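Local atomic coordinates of anti-sigma-I factor RsgI2 (Clostridium thermocellum, PDB entry 4B9P), a protein that probably holds the sigma factor SigI2 inactive until its extracellular family 3 carbohydrate-binding module, the part described here, meets cellulose. Residues 7-12 with 150-155; 23-28 with 44-49; 56-61 with 105-110. One frame throughout, in Å; residues are numbered along the deposited sequence. Where two conformers were deposited one is given.

The three contacts mark out a two-sheet beta sandwich, the architecture of a family 3 carbohydrate-binding module. Contacts 1 and 2 join one sheet to the other, through strands 7-13 and 25-31 on one side and 152-156 and 42-48 on the other, each pair being neighbours in its own sheet; their centres lie about 9 Å apart. Contact 3 pairs two strands within the first sheet, centre to centre about 9 Å from contact 2 and about 15 Å from contact 1. Along the chain, contact 1 brings together near-terminal segments and encloses the other two, with contact 2 closing before contact 3 opens. Core packing and strand pairing thus bind segments 16 to 138 residues apart into one extracellular module.

Contact 1: 7-12 with 150-155; sequences IELQAY and DKITVY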
loop_
_atom_site.group_PDB
_atom_site.type_symbol
_atom_site.label_atom_id
_atom_site.label_comp_id
_atom_site.label_asym_id
_atom_site.label_seq_id
_atom_site.Cartn_x
_atom_site.Cartn_y
_atom_site.Cartn_z
ATOM N N ILE A 7 4.569 2.455 -15.830
ATOM C CA ILE A 7 3.820 1.533 -15.004
ATOM C C ILE A 7 2.355 1.968 -14.918
ATOM O O ILE A 7 2.025 3.132 -15.211
ATOM C CB ILE A 7 4.400 1.445 -13.574
ATOM C CG1 ILE A 7 4.527 2.832 -12.947
ATOM C CG2 ILE A 7 5.743 0.686 -13.616
ATOM C CD1 ILE A 7 4.916 2.824 -11.509
ATOM N N GLU A 8 1.505 1.041 -14.494
ATOM C CA GLU A 8 0.147 1.336 -14.136
ATOM C C GLU A 8 -0.075 0.740 -12.756
ATOM O O GLU A 8 0.398 -0.360 -12.481
ATOM C CB GLU A 8 -0.837 0.731 -15.155
ATOM C CG GLU A 8 -2.266 1.031 -14.824
ATOM C CD GLU A 8 -3.215 0.572 -15.900
ATOM O OE1 GLU A 8 -3.339 1.301 -16.907
ATOM O OE2 GLU A 8 -3.861 -0.489 -15.757
ATOM N N LEU A 9 -0.810 1.440 -11.893
ATOM C CA LEU A 9 -1.081 0.954 -10.555
ATOM C C LEU A 9 -2.589 0.813 -10.433
ATOM O O LEU A 9 -3.323 1.795 -10.622
ATOM C CB LEU A 9 -0.517 1.937 -9.542
ATOM C CG LEU A 9 -0.490 1.617 -8.056
ATOM C CD1 LEU A 9 -1.887 1.604 -7.395
ATOM C CD2 LEU A 9 0.342 0.388 -7.754
ATOM N N GLN A 10 -3.046 -0.405 -10.124
ATOM C CA GLN A 10 -4.451 -0.667 -9.838
ATOM C C GLN A 10 -4.597 -1.004 -8.367
ATOM O O GLN A 10 -3.668 -1.572 -7.766
ATOM C CB GLN A 10 -5.031 -1.777 -10.707
ATOM C CG GLN A 10 -4.928 -1.465 -12.159
ATOM C CD GLN A 10 -5.595 -2.518 -13.006
ATOM O OE1 GLN A 10 -6.218 -3.419 -12.490
ATOM N NE2 GLN A 10 -5.438 -2.431 -14.322
ATOM N N ALA A 11 -5.732 -0.674 -7.767
ATOM C CA ALA A 11 -5.900 -0.949 -6.337
ATOM C C ALA A 11 -7.374 -0.971 -5.987
ATOM O O ALA A 11 -8.227 -0.467 -6.740
ATOM C CB ALA A 11 -5.201 0.125 -5.517
ATOM N N TYR A 12 -7.691 -1.528 -4.836
ATOM C CA TYR A 12 -8.961 -1.303 -4.205
ATOM C C TYR A 12 -8.808 -1.616 -2.724
ATOM O O TYR A 12 -7.817 -2.223 -2.299
ATOM C CB TYR A 12 -10.085 -2.144 -4.841
ATOM C CG TYR A 12 -10.073 -3.621 -4.573
ATOM C CD1 TYR A 12 -9.163 -4.458 -5.222
ATOM C CD2 TYR A 12 -11.013 -4.209 -3.722
ATOM C CE1 TYR A 12 -9.165 -5.843 -5.010
ATOM C CE2 TYR A 12 -11.020 -5.577 -3.513
ATOM C CZ TYR A 12 -10.112 -6.389 -4.164
ATOM O OH TYR A 12 -10.131 -7.757 -3.947
ATOM N N ASP A 150 -5.098 6.715 -8.755
ATOM C CA ASP A 150 -4.086 7.773 -8.765
ATOM C C ASP A 150 -3.626 8.222 -7.374
ATOM O O ASP A 150 -2.675 8.996 -7.275
ATOM C CB ASP A 150 -4.655 9.021 -9.473
ATOM C CG ASP A 150 -5.015 8.757 -10.922
ATOM O OD1 ASP A 150 -4.094 8.362 -11.659
ATOM O OD2 ASP A 150 -6.196 8.884 -11.313
ATOM N N LYS A 151 -4.267 7.755 -6.291
ATOM C CA LYS A 151 -3.962 8.289 -4.958
ATOM C C LYS A 151 -3.066 7.377 -4.146
ATOM O O LYS A 151 -2.885 7.585 -2.949
ATOM C CB LYS A 151 -5.247 8.603 -4.197
ATOM C CG LYS A 151 -5.986 9.810 -4.756
ATOM C CD LYS A 151 -7.303 10.087 -3.956
ATOM C CE LYS A 151 -7.152 11.105 -2.919
ATOM N NZ LYS A 151 -8.413 11.066 -2.068
ATOM N N ILE A 152 -2.484 6.382 -4.800
ATOM C CA ILE A 152 -1.377 5.594 -4.267
ATOM C C ILE A 152 -0.183 5.928 -5.158
ATOM O O ILE A 152 -0.307 5.954 -6.379
ATOM C CB ILE A 152 -1.702 4.082 -4.306
ATOM C CG1 ILE A 152 -2.754 3.779 -3.218
ATOM C CG2 ILE A 152 -0.430 3.225 -4.143
ATOM C CD1 ILE A 152 -3.348 2.374 -3.372
ATOM N N THR A 153 0.970 6.240 -4.562
ATOM C CA THR A 153 2.100 6.663 -5.395
ATOM C C THR A 153 3.116 5.551 -5.538
ATOM O O THR A 153 3.196 4.643 -4.708
ATOM C CB THR A 153 2.804 7.895 -4.791
ATOM O OG1 THR A 153 3.105 7.620 -3.416
ATOM C CG2 THR A 153 1.918 9.135 -4.889
ATOM N N VAL A 154 3.894 5.613 -6.617
ATOM C CA VAL A 154 4.930 4.612 -6.885
ATOM C C VAL A 154 6.192 5.332 -7.327
ATOM O O VAL A 154 6.124 6.236 -8.173
ATOM C CB VAL A 154 4.525 3.582 -7.980
ATOM C CG1 VAL A 154 5.602 2.500 -8.115
ATOM C CG2 VAL A 154 3.155 2.967 -7.704
ATOM N N TYR A 155 7.309 4.947 -6.715
ATOM C CA TYR A 155 8.621 5.534 -7.007
ATOM C C TYR A 155 9.550 4.442 -7.516
ATOM O O TYR A 155 9.514 3.308 -7.026
ATOM C CB TYR A 155 9.256 6.119 -5.741
ATOM C CG TYR A 155 8.298 7.031 -5.055
ATOM C CD1 TYR A 155 7.312 6.503 -4.227
ATOM C CD2 TYR A 155 8.351 8.400 -5.230
ATOM C CE1 TYR A 155 6.403 7.298 -3.584
ATOM C CE2 TYR A 155 7.393 9.236 -4.558
ATOM C CZ TYR A 155 6.423 8.648 -3.738
ATOM O OH TYR A 155 5.459 9.375 -3.056
#
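V154 meets two residues of the opposing strand, one with each methyl branch. Its CG1, anti to the backbone N (chi1 -175°), comes up against I7 CD1 at 3.5 Å, closer than carbon atoms usually sit. The other branch, CG2, lies 3.8 Å from L9 CD2. I7 can reach this far because its CG1 stands between the backbone N and the carbonyl carbon (chi1 53°), and the extended chain beyond ends in the touching methyl. Both I7 and L9 pass V154 at a slant.

The other branch of L9 serves a different partner. L9 CD1 comes within 3.9 Å of I152 CG2, with the two side chains crossing at about a right angle, so that the fork of the leucine is shared between V154 and I152. I152 in turn has two partners: its CD1 lies 3.6 Å from A11 CB. The result is a staggered run of aliphatic groups, a clear example of how two beta sheets pack through alternate residues of facing strands. The segment axes approach to 8.6 Å, with their N-to-C directions 147° apart, and the contact is carried by hydrocarbon.

E8 and Q10 point away from this interior, and Q10 NE2 donates to E8 OE2 at 2.9 Å, in the plane of its own amide, along the outer face of the strand. In the turn that leads into strand 152-156, K151 makes a cation-pi contact with Y137. Within its sheet, strand 7-13 lies between strands 25-31 and 147-148, while strand 152-156 lies between 42-48 and 159-162. The same core continues through W162, which touches I7 and L9, and through I44 and V42, which touch I152 and V154.

Contact 2: 23-28 with 44-49; sequences LQPRIK and IRYYYT. With CA (calcium ion), chain B.
L23 carries its CD1 in an extended position, anti to CA (chi2 179°), and Y48 places its CG between the backbone N and the carbonyl carbon (chi1 68°); together these torsions bring the leucine methyl over the middle of the tyrosine ring. The outcome is a CH-pi contact in which L23 CD1 lies 3.9 Å from the centroid of the Y48 ring and only 12° off its normal. The carbonyl O of Y46 sits at the edge of the same ring, in its plane. The hydroxyl of Y48 is hydrogen-bonded to E56, and its ring also touches V88.

Y46 is approached differently. P25 sets its CG over one face of the Y46 ring, offset toward the rim, and P25 CB is 3.7 Å from Y46 CD2. L23 CD1 also approaches Y46, obliquely and more loosely. The hydroxyl of Y46 bonds to N13, so a polar tip is satisfied while the ring is buried.

This is a sheet-to-sheet contact of the beta sandwich: strand 25-31 belongs to the sheet containing 7-13 and 104-111, strand 42-48 to the one containing 84-92 and 152-156. Farther along, the side chains of I27 and I44 run antiparallel alongside one another, with I27 CD1 4.2 Å from I44 CG2. The core around them is filled out by I90 beside I27 and I152 beside I44.

Just beyond Y48 the chain turns to the calcium ion. T49 chelates it with two atoms, the carbonyl O at 2.5 Å and OG1 at 2.4 Å, and a water molecule binds at 2.5 Å. D51, D132, S135 and D136 complete the site, and the side chain of D136 also lies against Y48.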
loop_
_atom_site.group_PDB
_atom_site.type_symbol
_atom_site.label_atom_id
_atom_site.label_comp_id
_atom_site.label_asym_id
_atom_site.label_seq_id
_atom_site.Cartn_x
_atom_site.Cartn_y
_atom_site.Cartn_z
ATOM N N LEU A 23 -6.730 -1.940 7.895
ATOM C CA LEU A 23 -6.686 -1.445 6.512
ATOM C C LEU A 23 -6.371 -2.621 5.614
ATOM O O LEU A 23 -5.465 -3.390 5.905
ATOM C CB LEU A 23 -5.596 -0.392 6.360
ATOM C CG LEU A 23 -5.601 0.752 7.363
ATOM C CD1 LEU A 23 -4.439 1.726 7.096
ATOM C CD2 LEU A 23 -6.938 1.478 7.369
ATOM N N GLN A 24 -7.127 -2.757 4.521
ATOM C CA GLN A 24 -6.906 -3.859 3.583
ATOM C C GLN A 24 -6.776 -3.342 2.151
ATOM O O GLN A 24 -7.580 -3.653 1.285
ATOM C CB GLN A 24 -8.035 -4.880 3.680
ATOM C CG GLN A 24 -7.942 -5.687 4.960
ATOM C CD GLN A 24 -8.722 -6.985 4.869
ATOM O OE1 GLN A 24 -9.348 -7.289 3.833
ATOM N NE2 GLN A 24 -8.706 -7.746 5.944
ATOM N N PRO A 25 -5.721 -2.566 1.875
ATOM C CA PRO A 25 -5.440 -2.201 0.481
ATOM C C PRO A 25 -4.915 -3.395 -0.306
ATOM O O PRO A 25 -4.063 -4.171 0.189
ATOM C CB PRO A 25 -4.362 -1.116 0.634
ATOM C CG PRO A 25 -3.618 -1.531 1.840
ATOM C CD PRO A 25 -4.640 -2.132 2.778
ATOM N N ARG A 26 -5.454 -3.572 -1.508
ATOM C CA ARG A 26 -4.961 -4.580 -2.431
ATOM C C ARG A 26 -4.431 -3.842 -3.644
ATOM O O ARG A 26 -5.114 -2.941 -4.147
ATOM C CB ARG A 26 -6.081 -5.534 -2.803
ATOM C CG ARG A 26 -6.547 -6.284 -1.570
ATOM C CD ARG A 26 -7.502 -7.363 -1.863
ATOM N NE ARG A 26 -7.649 -8.195 -0.675
ATOM C CZ ARG A 26 -8.269 -9.362 -0.686
ATOM N NH1 ARG A 26 -8.832 -9.799 -1.802
ATOM N NH2 ARG A 26 -8.335 -10.087 0.413
ATOM N N ILE A 27 -3.232 -4.210 -4.105
ATOM C CA ILE A 27 -2.532 -3.430 -5.106
ATOM C C ILE A 27 -1.998 -4.338 -6.196
ATOM O O ILE A 27 -1.530 -5.440 -5.922
ATOM C CB ILE A 27 -1.395 -2.656 -4.402
ATOM C CG1 ILE A 27 -1.999 -1.615 -3.415
ATOM C CG2 ILE A 27 -0.498 -1.977 -5.374
ATOM C CD1 ILE A 27 -0.992 -1.030 -2.388
ATOM N N LYS A 28 -2.056 -3.854 -7.430
ATOM C CA LYS A 28 -1.499 -4.552 -8.579
ATOM C C LYS A 28 -0.625 -3.546 -9.323
ATOM O O LYS A 28 -1.138 -2.509 -9.788
ATOM C CB LYS A 28 -2.615 -5.102 -9.453
ATOM C CG LYS A 28 -2.202 -5.930 -10.620
ATOM C CD LYS A 28 -3.439 -6.600 -11.271
ATOM C CE LYS A 28 -3.091 -7.284 -12.557
ATOM N NZ LYS A 28 -4.265 -7.838 -13.297
ATOM N N ILE A 44 6.034 1.714 -3.047
ATOM C CA ILE A 44 4.625 2.042 -3.242
ATOM C C ILE A 44 4.098 2.614 -1.945
ATOM O O ILE A 44 4.363 2.008 -0.904
ATOM C CB ILE A 44 3.846 0.775 -3.596
ATOM C CG1 ILE A 44 4.380 0.106 -4.867
ATOM C CG2 ILE A 44 2.355 1.087 -3.759
ATOM C CD1 ILE A 44 3.877 -1.311 -5.037
ATOM N N ARG A 45 3.372 3.740 -1.983
ATOM C CA ARG A 45 2.892 4.350 -0.735
ATOM C C ARG A 45 1.380 4.479 -0.727
ATOM O O ARG A 45 0.774 5.036 -1.647
ATOM C CB ARG A 45 3.494 5.748 -0.522
ATOM C CG ARG A 45 4.967 5.678 -0.322
ATOM C CD ARG A 45 5.523 7.046 -0.060
ATOM N NE ARG A 45 6.952 6.930 0.189
ATOM C CZ ARG A 45 7.751 7.972 0.271
ATOM N NH1 ARG A 45 7.249 9.196 0.116
ATOM N NH2 ARG A 45 9.046 7.791 0.484
ATOM N N TYR A 46 0.793 3.989 0.365
ATOM C CA TYR A 46 -0.634 4.124 0.660
ATOM C C TYR A 46 -0.724 5.116 1.825
ATOM O O TYR A 46 -0.276 4.799 2.932
ATOM C CB TYR A 46 -1.215 2.754 1.078
ATOM C CG TYR A 46 -2.708 2.813 1.375
ATOM C CD1 TYR A 46 -3.191 3.156 2.657
ATOM C CD2 TYR A 46 -3.654 2.486 0.393
ATOM C CE1 TYR A 46 -4.555 3.242 2.905
ATOM C CE2 TYR A 46 -5.039 2.548 0.648
ATOM C CZ TYR A 46 -5.471 2.903 1.912
ATOM O OH TYR A 46 -6.806 2.951 2.087
ATOM N N TYR A 47 -1.306 6.284 1.577
ATOM C CA TYR A 47 -1.347 7.376 2.554
ATOM C C TYR A 47 -2.640 7.367 3.355
ATOM O O TYR A 47 -3.724 7.133 2.797
ATOM C CB TYR A 47 -1.274 8.713 1.834
ATOM C CG TYR A 47 0.015 8.997 1.157
ATOM C CD1 TYR A 47 1.109 9.498 1.879
ATOM C CD2 TYR A 47 0.174 8.734 -0.206
ATOM C CE1 TYR A 47 2.307 9.803 1.240
ATOM C CE2 TYR A 47 1.362 9.007 -0.837
ATOM C CZ TYR A 47 2.425 9.524 -0.125
ATOM O OH TYR A 47 3.595 9.785 -0.828
ATOM N N TYR A 48 -2.542 7.649 4.654
ATOM C CA TYR A 48 -3.726 7.569 5.501
ATOM C C TYR A 48 -3.464 8.413 6.753
ATOM O O TYR A 48 -2.359 8.927 6.976
ATOM C CB TYR A 48 -4.023 6.105 5.856
ATOM C CG TYR A 48 -3.010 5.417 6.769
ATOM C CD1 TYR A 48 -1.795 4.920 6.272
ATOM C CD2 TYR A 48 -3.291 5.230 8.114
ATOM C CE1 TYR A 48 -0.882 4.313 7.078
ATOM C CE2 TYR A 48 -2.372 4.573 8.943
ATOM C CZ TYR A 48 -1.183 4.115 8.397
ATOM O OH TYR A 48 -0.271 3.490 9.211
ATOM N N THR A 49 -4.512 8.553 7.565
ATOM C CA THR A 49 -4.363 9.128 8.915
ATOM C C THR A 49 -4.523 8.020 9.945
ATOM O O THR A 49 -5.524 7.309 9.960
ATOM C CB THR A 49 -5.393 10.228 9.143
ATOM O OG1 THR A 49 -6.681 9.753 8.718
ATOM C CG2 THR A 49 -4.990 11.513 8.380
HETATM CA CA CA B . -7.851 7.717 9.311
HETATM O O HOH W 1 -7.417 5.293 9.027
#

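Contact 3: 56-61 with 105-110; sequences EIYTCD and VEIISR
D61 OD1 is gripped by two nitrogens of R110: NE donates to it at 3.2 Å and NH2 at 3.3 Å, both from the side of the other carboxylate oxygen, its syn lone pair. The guanidinium thus meets the acid side-on, presenting one edge, with OD1 close to its plane and the two flat groups only 24° apart. A further, weak bond runs from NE to D61 OD2. The bend of the arginine at chi3 (-67°) brings NE beside D61, where the salt bridge forms. Nearer the backbone, the R110 and T59 side chains run alongside each other in one direction, with R110 CB 3.9 Å from T59 CG2.

On the face that carries C60 and S109 there is a second polar link. Y58 OH donates to S109 OG at 2.8 Å, the serine oxygen lying at the edge of the phenol ring, near its plane. I107 CG2 packs beside that hydroxyl and also touches C60 SG.

The main chains pair antiparallel over a short span. T59 and R110 form a hydrogen-bonded pair, T59 N to R110 O and R110 N to T59 O both measuring 2.9 Å. C60 and S109 follow as a non-hydrogen-bonded pair, and D61 N then reaches I108 O at 2.9 Å in a more bent bond, 134° at the hydrogen.

Strand 56-63 is an outermost strand of its sheet, and 104-111 lies between it and 25-31. Y58, C60 and I107 touch I70, and I107 and S109 touch I90, residues of strands 70-81 and 84-92 in the opposite sheet. On the outer side, R110 NH1 bonds to the carbonyl of L117 at the short helix 114-117.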
loop_
_atom_site.group_PDB
_atom_site.type_symbol
_atom_site.label_atom_id
_atom_site.label_comp_id
_atom_site.label_asym_id
_atom_site.label_seq_id
_atom_site.Cartn_x
_atom_site.Cartn_y
_atom_site.Cartn_z
ATOM N N GLU A 56 0.831 -0.239 15.344
ATOM C CA GLU A 56 0.530 -0.492 13.930
ATOM C C GLU A 56 1.618 -1.351 13.293
ATOM O O GLU A 56 2.787 -1.009 13.362
ATOM C CB GLU A 56 0.428 0.811 13.191
ATOM C CG GLU A 56 -0.711 1.699 13.612
ATOM C CD GLU A 56 -0.730 2.909 12.702
ATOM O OE1 GLU A 56 0.018 3.885 12.992
ATOM O OE2 GLU A 56 -1.381 2.877 11.624
ATOM N N ILE A 57 1.212 -2.438 12.631
ATOM C CA ILE A 57 2.129 -3.318 11.922
ATOM C C ILE A 57 1.583 -3.554 10.525
ATOM O O ILE A 57 0.383 -3.372 10.250
ATOM C CB ILE A 57 2.325 -4.670 12.672
ATOM C CG1 ILE A 57 1.013 -5.455 12.734
ATOM C CG2 ILE A 57 2.965 -4.438 14.057
ATOM C CD1 ILE A 57 1.219 -6.918 13.115
ATOM N N TYR A 58 2.471 -3.982 9.648
ATOM C CA TYR A 58 2.145 -4.357 8.295
ATOM C C TYR A 58 2.321 -5.866 8.150
ATOM O O TYR A 58 3.328 -6.429 8.616
ATOM C CB TYR A 58 3.160 -3.678 7.321
ATOM C CG TYR A 58 3.020 -4.202 5.911
ATOM C CD1 TYR A 58 2.086 -3.652 5.059
ATOM C CD2 TYR A 58 3.756 -5.315 5.478
ATOM C CE1 TYR A 58 1.899 -4.149 3.760
ATOM C CE2 TYR A 58 3.592 -5.817 4.207
ATOM C CZ TYR A 58 2.638 -5.262 3.373
ATOM O OH TYR A 58 2.425 -5.802 2.135
ATOM N N THR A 59 1.396 -6.517 7.447
ATOM C CA THR A 59 1.650 -7.858 7.017
ATOM C C THR A 59 1.200 -8.041 5.561
ATOM O O THR A 59 0.195 -7.473 5.129
ATOM C CB THR A 59 1.031 -8.902 7.945
ATOM O OG1 THR A 59 1.505 -10.218 7.600
ATOM C CG2 THR A 59 -0.456 -8.847 7.889
ATOM N N CYS A 60 1.955 -8.844 4.799
ATOM C CA CYS A 60 1.542 -9.249 3.465
ATOM C C CYS A 60 0.963 -10.650 3.559
ATOM O O CYS A 60 1.675 -11.596 3.865
ATOM C CB CYS A 60 2.735 -9.226 2.501
ATOM S SG CYS A 60 2.329 -9.869 0.880
ATOM N N ASP A 61 -0.345 -10.741 3.338
ATOM C CA ASP A 61 -1.030 -12.004 3.396
ATOM C C ASP A 61 -0.723 -12.871 2.180
ATOM O O ASP A 61 -0.714 -14.101 2.296
ATOM C CB ASP A 61 -2.538 -11.791 3.520
ATOM C CG ASP A 61 -2.965 -11.455 4.931
ATOM O OD1 ASP A 61 -2.190 -11.673 5.896
ATOM O OD2 ASP A 61 -4.098 -10.980 5.066
ATOM N N VAL A 105 2.882 -7.423 -10.392
ATOM C CA VAL A 105 2.887 -7.961 -9.037
ATOM C C VAL A 105 1.586 -7.566 -8.363
ATOM O O VAL A 105 1.144 -6.411 -8.462
ATOM C CB VAL A 105 4.085 -7.452 -8.178
ATOM C CG1 VAL A 105 3.994 -8.037 -6.739
ATOM C CG2 VAL A 105 5.379 -7.845 -8.840
ATOM N N GLU A 106 0.983 -8.533 -7.685
ATOM C CA GLU A 106 -0.222 -8.300 -6.898
ATOM C C GLU A 106 0.132 -8.529 -5.427
ATOM O O GLU A 106 0.786 -9.518 -5.095
ATOM C CB GLU A 106 -1.326 -9.260 -7.346
ATOM C CG GLU A 106 -2.648 -9.030 -6.626
ATOM C CD GLU A 106 -3.763 -9.956 -7.113
ATOM O OE1 GLU A 106 -3.565 -10.640 -8.153
ATOM O OE2 GLU A 106 -4.829 -10.000 -6.454
ATOM N N ILE A 107 -0.308 -7.608 -4.566
ATOM C CA ILE A 107 0.035 -7.636 -3.151
ATOM C C ILE A 107 -1.228 -7.448 -2.349
ATOM O O ILE A 107 -1.916 -6.429 -2.509
ATOM C CB ILE A 107 1.050 -6.536 -2.786
ATOM C CG1 ILE A 107 2.261 -6.644 -3.711
ATOM C CG2 ILE A 107 1.469 -6.665 -1.313
ATOM C CD1 ILE A 107 3.241 -5.584 -3.545
ATOM N N ILE A 108 -1.509 -8.401 -1.461
ATOM C CA ILE A 108 -2.647 -8.337 -0.548
ATOM C C ILE A 108 -2.071 -8.049 0.835
ATOM O O ILE A 108 -1.276 -8.850 1.322
ATOM C CB ILE A 108 -3.405 -9.684 -0.566
ATOM C CG1 ILE A 108 -4.032 -9.937 -1.945
ATOM C CG2 ILE A 108 -4.472 -9.707 0.527
ATOM C CD1 ILE A 108 -4.847 -11.171 -2.032
ATOM N N SER A 109 -2.477 -6.933 1.454
ATOM C CA SER A 109 -1.907 -6.489 2.714
ATOM C C SER A 109 -2.954 -6.264 3.762
ATOM O O SER A 109 -4.120 -6.012 3.460
ATOM C CB SER A 109 -1.194 -5.157 2.524
ATOM O OG SER A 109 -0.203 -5.230 1.510
ATOM N N ARG A 110 -2.502 -6.320 5.008
ATOM C CA ARG A 110 -3.312 -5.918 6.161
ATOM C C ARG A 110 -2.457 -5.047 7.048
ATOM O O ARG A 110 -1.319 -5.398 7.326
ATOM C CB ARG A 110 -3.815 -7.148 6.948
ATOM C CG ARG A 110 -4.731 -8.045 6.145
ATOM C CD ARG A 110 -5.371 -9.081 7.033
ATOM N NE ARG A 110 -4.350 -9.965 7.507
ATOM C CZ ARG A 110 -4.212 -10.420 8.749
ATOM N NH1 ARG A 110 -5.043 -10.078 9.742
ATOM N NH2 ARG A 110 -3.208 -11.240 8.976
#